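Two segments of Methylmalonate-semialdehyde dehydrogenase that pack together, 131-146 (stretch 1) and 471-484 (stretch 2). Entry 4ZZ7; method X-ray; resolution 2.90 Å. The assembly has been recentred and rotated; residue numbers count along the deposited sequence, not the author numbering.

Stretch 1, residues 131-146: PGIDSWSEFQPMGVVA
Stretch 2, residues 471-484: VRFYTKRKTVTQRW

The strand running from Ile133 through Gln140 and the one containing Lys476 to Gln482 are antiparallel neighbours in one sheet, their N-to-C directions 143° apart and their axes approaching to 4.3 Å. The register follows from the paired amides: Asp134 with Gln482, Trp136 with Val480, Glu138 with Lys478 and Gln140 with Lys476 are hydrogen-bonded pairs. Each is bonded in both directions, from Gln482 N to Asp134 O at 2.8 Å and Asp134 N to Gln482 O at 3.2 Å, through Val480 N to Trp136 O and Trp136 N to Val480 O, both 2.9 Å, and Glu138 N to Lys478 O and Lys478 N to Glu138 O, both 2.7 Å, to Lys476 N to Gln140 O at 2.8 Å and Gln140 N to Lys476 O at 3.0 Å. Between them lie the non-hydrogen-bonded pairs Ser135 with Thr481 (CA to CA 4.2 Å), Ser137 with Thr479 (CA to CA 4.5 Å) and Phe139 with Arg477 (CA to CA 4.8 Å). Extended phi/psi values, such as -157/151 at Trp136 and -105/135 at Val480, alternate the side chains between two faces.

One face carries Asp134, Trp136, Glu138 and Gln140 with Lys476, Lys478, Val480 and Gln482. Trp136 is p (chi1 68°, chi2 91°), which brings the end of its indole nearer the partner strand. Val480, t at -179°, places CG1 over the ring face, 3.6 Å from the six-membered centroid and 29° off its normal; Trp136 CZ2 to Val480 CG1 is a tight 3.2 Å. Gln482 NE2 sits instead at the ring edge, 3.5 Å from Trp136 CH2. Glu138 (m, t, chi3 -10°) spans its own strand's neighbours on this face: Gln140 NE2 donates to Glu138 OE1 at 2.7 Å, and Trp136 NE1 makes a weak bond to Glu138 OE2 at 3.4 Å. Gln140 (m, t, chi3 -13°) also receives a weak bond at OE1 from Lys478 NZ, 3.2 Å away, the lysine reaching it as t, t, m, t.

On the other face, Ser135 is t (-176°), directing OG back to the backbone, where it donates to Val480 O at 2.6 Å. Ile133, m and t, meets Thr481, with CG2 to CG2 at 3.5 Å. Phe139 (m, chi1 -58°, chi2 -66°) meets two arginines, one over a face of its ring and one at its edge. Arg472, m, m, m with chi4 101°, lays its CD over one ring face, and its guanidinium presents a face to the ring, with Arg472 CZ 3.7 Å from Phe139 CE1. Arg477, t, t, m with chi4 -86°, brings NH2 to the ring edge, 3.8 Å from Phe139 CZ.

Arg472 belongs to the helix that ends before Tyr474, the first residue to leave helical phi/psi (-87/8). Thr475, p at 65°, turns OG1 back to donate to Val471 O at 2.9 Å. Met142, m at all three chi angles, folds SD to 3.7 Å from Lys476 CG, while Val145 CG1 approaches Tyr474 CE1 at 3.8 Å. Together the stretches bury 1231 Å², both sides summed.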

# COMPACT_ATOMS: atom_id res chain seq x y z
N PRO A 131 12.87 11.80 17.62
CA PRO A 131 14.17 12.22 17.10
C PRO A 131 15.18 11.09 17.20
O PRO A 131 15.40 10.58 18.28
CB PRO A 131 14.54 13.42 17.98
CG PRO A 131 13.26 13.83 18.63
CD PRO A 131 12.48 12.55 18.81
N GLY A 132 15.73 10.69 16.06
CA GLY A 132 16.65 9.55 16.01
C GLY A 132 16.08 8.26 16.60
O GLY A 132 16.78 7.53 17.30
N ILE A 133 14.80 8.01 16.32
CA ILE A 133 14.12 6.77 16.68
C ILE A 133 13.33 6.30 15.46
O ILE A 133 12.45 6.98 15.01
CB ILE A 133 13.15 6.96 17.87
CG1 ILE A 133 13.90 7.50 19.09
CG2 ILE A 133 12.43 5.64 18.21
CD1 ILE A 133 13.05 7.72 20.32
N ASP A 134 13.67 5.14 14.94
CA ASP A 134 12.95 4.53 13.82
C ASP A 134 12.07 3.42 14.34
O ASP A 134 12.33 2.85 15.39
CB ASP A 134 13.93 3.98 12.80
CG ASP A 134 14.79 5.04 12.17
OD1 ASP A 134 14.43 6.25 12.22
OD2 ASP A 134 15.85 4.66 11.62
N SER A 135 11.04 3.09 13.56
CA SER A 135 10.15 1.97 13.91
C SER A 135 9.63 1.36 12.64
O SER A 135 9.56 2.03 11.63
CB SER A 135 8.99 2.44 14.81
OG SER A 135 8.16 1.38 15.23
N TRP A 136 9.30 0.06 12.69
CA TRP A 136 8.81 -0.69 11.52
C TRP A 136 8.00 -1.91 11.89
O TRP A 136 8.24 -2.52 12.95
CB TRP A 136 9.97 -1.12 10.60
CG TRP A 136 10.87 -2.14 11.19
CD1 TRP A 136 10.75 -3.49 11.08
CD2 TRP A 136 12.05 -1.91 11.98
NE1 TRP A 136 11.76 -4.12 11.75
CE2 TRP A 136 12.58 -3.17 12.32
CE3 TRP A 136 12.70 -0.75 12.44
CZ2 TRP A 136 13.74 -3.31 13.10
CZ3 TRP A 136 13.87 -0.91 13.24
CH2 TRP A 136 14.36 -2.18 13.55
N SER A 137 7.07 -2.29 11.02
CA SER A 137 6.26 -3.49 11.24
C SER A 137 6.84 -4.71 10.53
O SER A 137 7.52 -4.59 9.51
CB SER A 137 4.78 -3.29 10.88
OG SER A 137 4.57 -2.95 9.53
N GLU A 138 6.59 -5.87 11.11
CA GLU A 138 6.92 -7.12 10.46
C GLU A 138 5.73 -8.04 10.61
O GLU A 138 5.07 -8.06 11.66
CB GLU A 138 8.16 -7.75 11.10
CG GLU A 138 9.46 -6.96 10.92
CD GLU A 138 10.70 -7.83 11.16
OE1 GLU A 138 10.55 -8.97 11.63
OE2 GLU A 138 11.82 -7.41 10.85
N PHE A 139 5.45 -8.80 9.55
CA PHE A 139 4.36 -9.80 9.55
C PHE A 139 4.93 -11.23 9.59
O PHE A 139 5.11 -11.89 8.55
CB PHE A 139 3.40 -9.57 8.39
CG PHE A 139 2.79 -8.21 8.41
CD1 PHE A 139 1.92 -7.84 9.42
CD2 PHE A 139 3.11 -7.28 7.43
CE1 PHE A 139 1.37 -6.58 9.46
CE2 PHE A 139 2.56 -6.01 7.45
CZ PHE A 139 1.68 -5.66 8.47
N GLN A 140 5.19 -11.68 10.81
CA GLN A 140 5.92 -12.91 11.03
C GLN A 140 4.97 -14.06 11.08
O GLN A 140 3.76 -13.86 11.24
CB GLN A 140 6.71 -12.81 12.32
CG GLN A 140 7.76 -11.73 12.22
CD GLN A 140 8.76 -11.76 13.34
OE1 GLN A 140 8.57 -12.43 14.36
NE2 GLN A 140 9.84 -11.02 13.16
N PRO A 141 5.50 -15.28 10.96
CA PRO A 141 4.59 -16.42 10.89
C PRO A 141 3.95 -16.81 12.23
O PRO A 141 4.52 -16.57 13.28
CB PRO A 141 5.48 -17.54 10.34
CG PRO A 141 6.67 -16.85 9.75
CD PRO A 141 6.88 -15.68 10.65
N MET A 142 2.76 -17.40 12.14
CA MET A 142 2.03 -17.90 13.30
C MET A 142 2.68 -19.15 13.91
O MET A 142 2.96 -19.22 15.12
CB MET A 142 0.59 -18.22 12.89
CG MET A 142 -0.25 -17.04 12.40
SD MET A 142 -0.40 -15.74 13.66
CE MET A 142 -1.34 -16.53 14.99
N GLY A 143 2.91 -20.15 13.08
CA GLY A 143 3.37 -21.45 13.56
C GLY A 143 2.67 -22.54 12.79
O GLY A 143 2.76 -22.56 11.57
N VAL A 144 1.97 -23.42 13.51
CA VAL A 144 1.19 -24.48 12.88
C VAL A 144 -0.21 -23.96 12.68
O VAL A 144 -0.83 -23.43 13.61
CB VAL A 144 1.12 -25.80 13.68
CG1 VAL A 144 0.33 -26.85 12.91
CG2 VAL A 144 2.52 -26.37 13.96
N VAL A 145 -0.68 -24.13 11.45
CA VAL A 145 -1.96 -23.60 11.02
C VAL A 145 -2.79 -24.73 10.51
O VAL A 145 -2.28 -25.60 9.81
CB VAL A 145 -1.78 -22.60 9.88
CG1 VAL A 145 -3.14 -22.12 9.37
CG2 VAL A 145 -0.98 -21.41 10.38
N ALA A 146 -4.08 -24.70 10.86
CA ALA A 146 -4.99 -25.79 10.55
C ALA A 146 -6.04 -25.30 9.57
O ALA A 146 -6.56 -24.19 9.72
CB ALA A 146 -5.63 -26.31 11.82
N VAL A 471 -2.88 -13.11 3.88
CA VAL A 471 -1.54 -12.71 4.28
C VAL A 471 -1.58 -12.23 5.73
O VAL A 471 -0.74 -12.60 6.54
CB VAL A 471 -0.96 -11.60 3.38
CG1 VAL A 471 0.39 -11.16 3.92
CG2 VAL A 471 -0.81 -12.10 1.94
N ARG A 472 -2.60 -11.45 6.05
CA ARG A 472 -2.80 -10.92 7.40
C ARG A 472 -3.33 -11.93 8.42
O ARG A 472 -3.06 -11.81 9.63
CB ARG A 472 -3.71 -9.70 7.36
CG ARG A 472 -3.06 -8.55 6.62
CD ARG A 472 -1.81 -8.02 7.31
NE ARG A 472 -2.19 -7.11 8.39
CZ ARG A 472 -2.22 -7.41 9.70
NH1 ARG A 472 -1.87 -8.63 10.17
NH2 ARG A 472 -2.60 -6.48 10.56
N PHE A 473 -4.09 -12.91 7.93
CA PHE A 473 -4.60 -13.95 8.80
C PHE A 473 -3.54 -14.96 9.12
O PHE A 473 -3.49 -15.44 10.25
CB PHE A 473 -5.79 -14.67 8.20
CG PHE A 473 -6.37 -15.69 9.13
CD1 PHE A 473 -7.17 -15.30 10.19
CD2 PHE A 473 -6.09 -17.04 8.96
CE1 PHE A 473 -7.70 -16.24 11.05
CE2 PHE A 473 -6.61 -17.98 9.83
CZ PHE A 473 -7.42 -17.58 10.87
N TYR A 474 -2.70 -15.27 8.13
CA TYR A 474 -1.62 -16.25 8.31
C TYR A 474 -0.34 -15.64 8.86
O TYR A 474 0.67 -16.32 8.93
CB TYR A 474 -1.36 -17.03 7.02
CG TYR A 474 -2.54 -17.85 6.57
CD1 TYR A 474 -3.25 -18.60 7.47
CD2 TYR A 474 -2.92 -17.91 5.24
CE1 TYR A 474 -4.33 -19.35 7.08
CE2 TYR A 474 -3.99 -18.66 4.84
CZ TYR A 474 -4.69 -19.38 5.77
OH TYR A 474 -5.78 -20.16 5.47
N THR A 475 -0.37 -14.38 9.27
CA THR A 475 0.77 -13.81 10.00
C THR A 475 0.37 -13.04 11.24
O THR A 475 -0.82 -12.75 11.44
CB THR A 475 1.57 -12.84 9.12
OG1 THR A 475 0.76 -11.70 8.82
CG2 THR A 475 2.08 -13.54 7.85
N LYS A 476 1.37 -12.70 12.05
CA LYS A 476 1.17 -11.81 13.20
C LYS A 476 2.07 -10.57 13.15
O LYS A 476 3.25 -10.65 12.82
CB LYS A 476 1.29 -12.53 14.55
CG LYS A 476 2.38 -13.55 14.61
CD LYS A 476 2.37 -14.24 15.95
CE LYS A 476 3.54 -15.22 16.03
NZ LYS A 476 3.68 -15.83 17.39
N ARG A 477 1.46 -9.44 13.47
CA ARG A 477 2.11 -8.15 13.41
C ARG A 477 3.06 -7.97 14.58
O ARG A 477 2.70 -8.12 15.74
CB ARG A 477 1.09 -7.04 13.43
CG ARG A 477 1.73 -5.68 13.42
CD ARG A 477 0.71 -4.59 13.69
NE ARG A 477 -0.09 -4.33 12.50
CZ ARG A 477 0.24 -3.49 11.53
NH1 ARG A 477 1.36 -2.78 11.56
NH2 ARG A 477 -0.58 -3.35 10.50
N LYS A 478 4.28 -7.61 14.25
CA LYS A 478 5.29 -7.25 15.23
C LYS A 478 5.73 -5.83 14.92
O LYS A 478 6.02 -5.49 13.77
CB LYS A 478 6.49 -8.21 15.16
CG LYS A 478 7.63 -7.86 16.11
CD LYS A 478 8.80 -8.83 16.04
CE LYS A 478 8.56 -10.10 16.85
NZ LYS A 478 9.80 -10.95 16.92
N THR A 479 5.81 -5.00 15.93
CA THR A 479 6.34 -3.67 15.73
C THR A 479 7.62 -3.54 16.52
O THR A 479 7.67 -3.84 17.74
CB THR A 479 5.33 -2.61 16.12
OG1 THR A 479 4.08 -2.90 15.47
CG2 THR A 479 5.83 -1.24 15.72
N VAL A 480 8.67 -3.13 15.80
CA VAL A 480 9.97 -2.87 16.36
C VAL A 480 10.14 -1.36 16.43
O VAL A 480 9.79 -0.68 15.47
CB VAL A 480 11.08 -3.51 15.51
CG1 VAL A 480 12.48 -3.27 16.09
CG2 VAL A 480 10.84 -5.00 15.43
N THR A 481 10.65 -0.86 17.56
CA THR A 481 11.08 0.55 17.74
C THR A 481 12.54 0.53 18.19
O THR A 481 12.90 -0.18 19.09
CB THR A 481 10.20 1.30 18.77
OG1 THR A 481 8.83 1.26 18.34
CG2 THR A 481 10.58 2.75 18.91
N GLN A 482 13.38 1.30 17.52
CA GLN A 482 14.83 1.16 17.63
C GLN A 482 15.44 2.49 17.93
O GLN A 482 15.04 3.49 17.37
CB GLN A 482 15.40 0.69 16.30
CG GLN A 482 16.82 0.19 16.36
CD GLN A 482 17.32 -0.19 15.00
OE1 GLN A 482 17.54 0.68 14.18
NE2 GLN A 482 17.53 -1.48 14.76
N ARG A 483 16.45 2.48 18.79
CA ARG A 483 17.21 3.67 19.17
C ARG A 483 18.63 3.29 19.51
O ARG A 483 18.86 2.27 20.13
CB ARG A 483 16.57 4.28 20.39
CG ARG A 483 17.27 5.51 20.93
CD ARG A 483 16.34 6.27 21.85
NE ARG A 483 17.03 7.43 22.39
CZ ARG A 483 17.68 7.46 23.56
NH1 ARG A 483 18.31 8.58 23.93
NH2 ARG A 483 17.71 6.39 24.37
N TRP A 484 19.59 4.12 19.13
CA TRP A 484 21.00 3.85 19.44
C TRP A 484 21.61 5.02 20.20
O TRP A 484 22.15 5.97 19.60
CB TRP A 484 21.78 3.58 18.18
CG TRP A 484 21.27 2.45 17.36
CD1 TRP A 484 20.60 2.53 16.19
CD2 TRP A 484 21.42 1.04 17.63
NE1 TRP A 484 20.29 1.27 15.72
CE2 TRP A 484 20.79 0.34 16.58
CE3 TRP A 484 22.01 0.31 18.68
CZ2 TRP A 484 20.76 -1.05 16.52
CZ3 TRP A 484 21.96 -1.08 18.62
CH2 TRP A 484 21.34 -1.75 17.54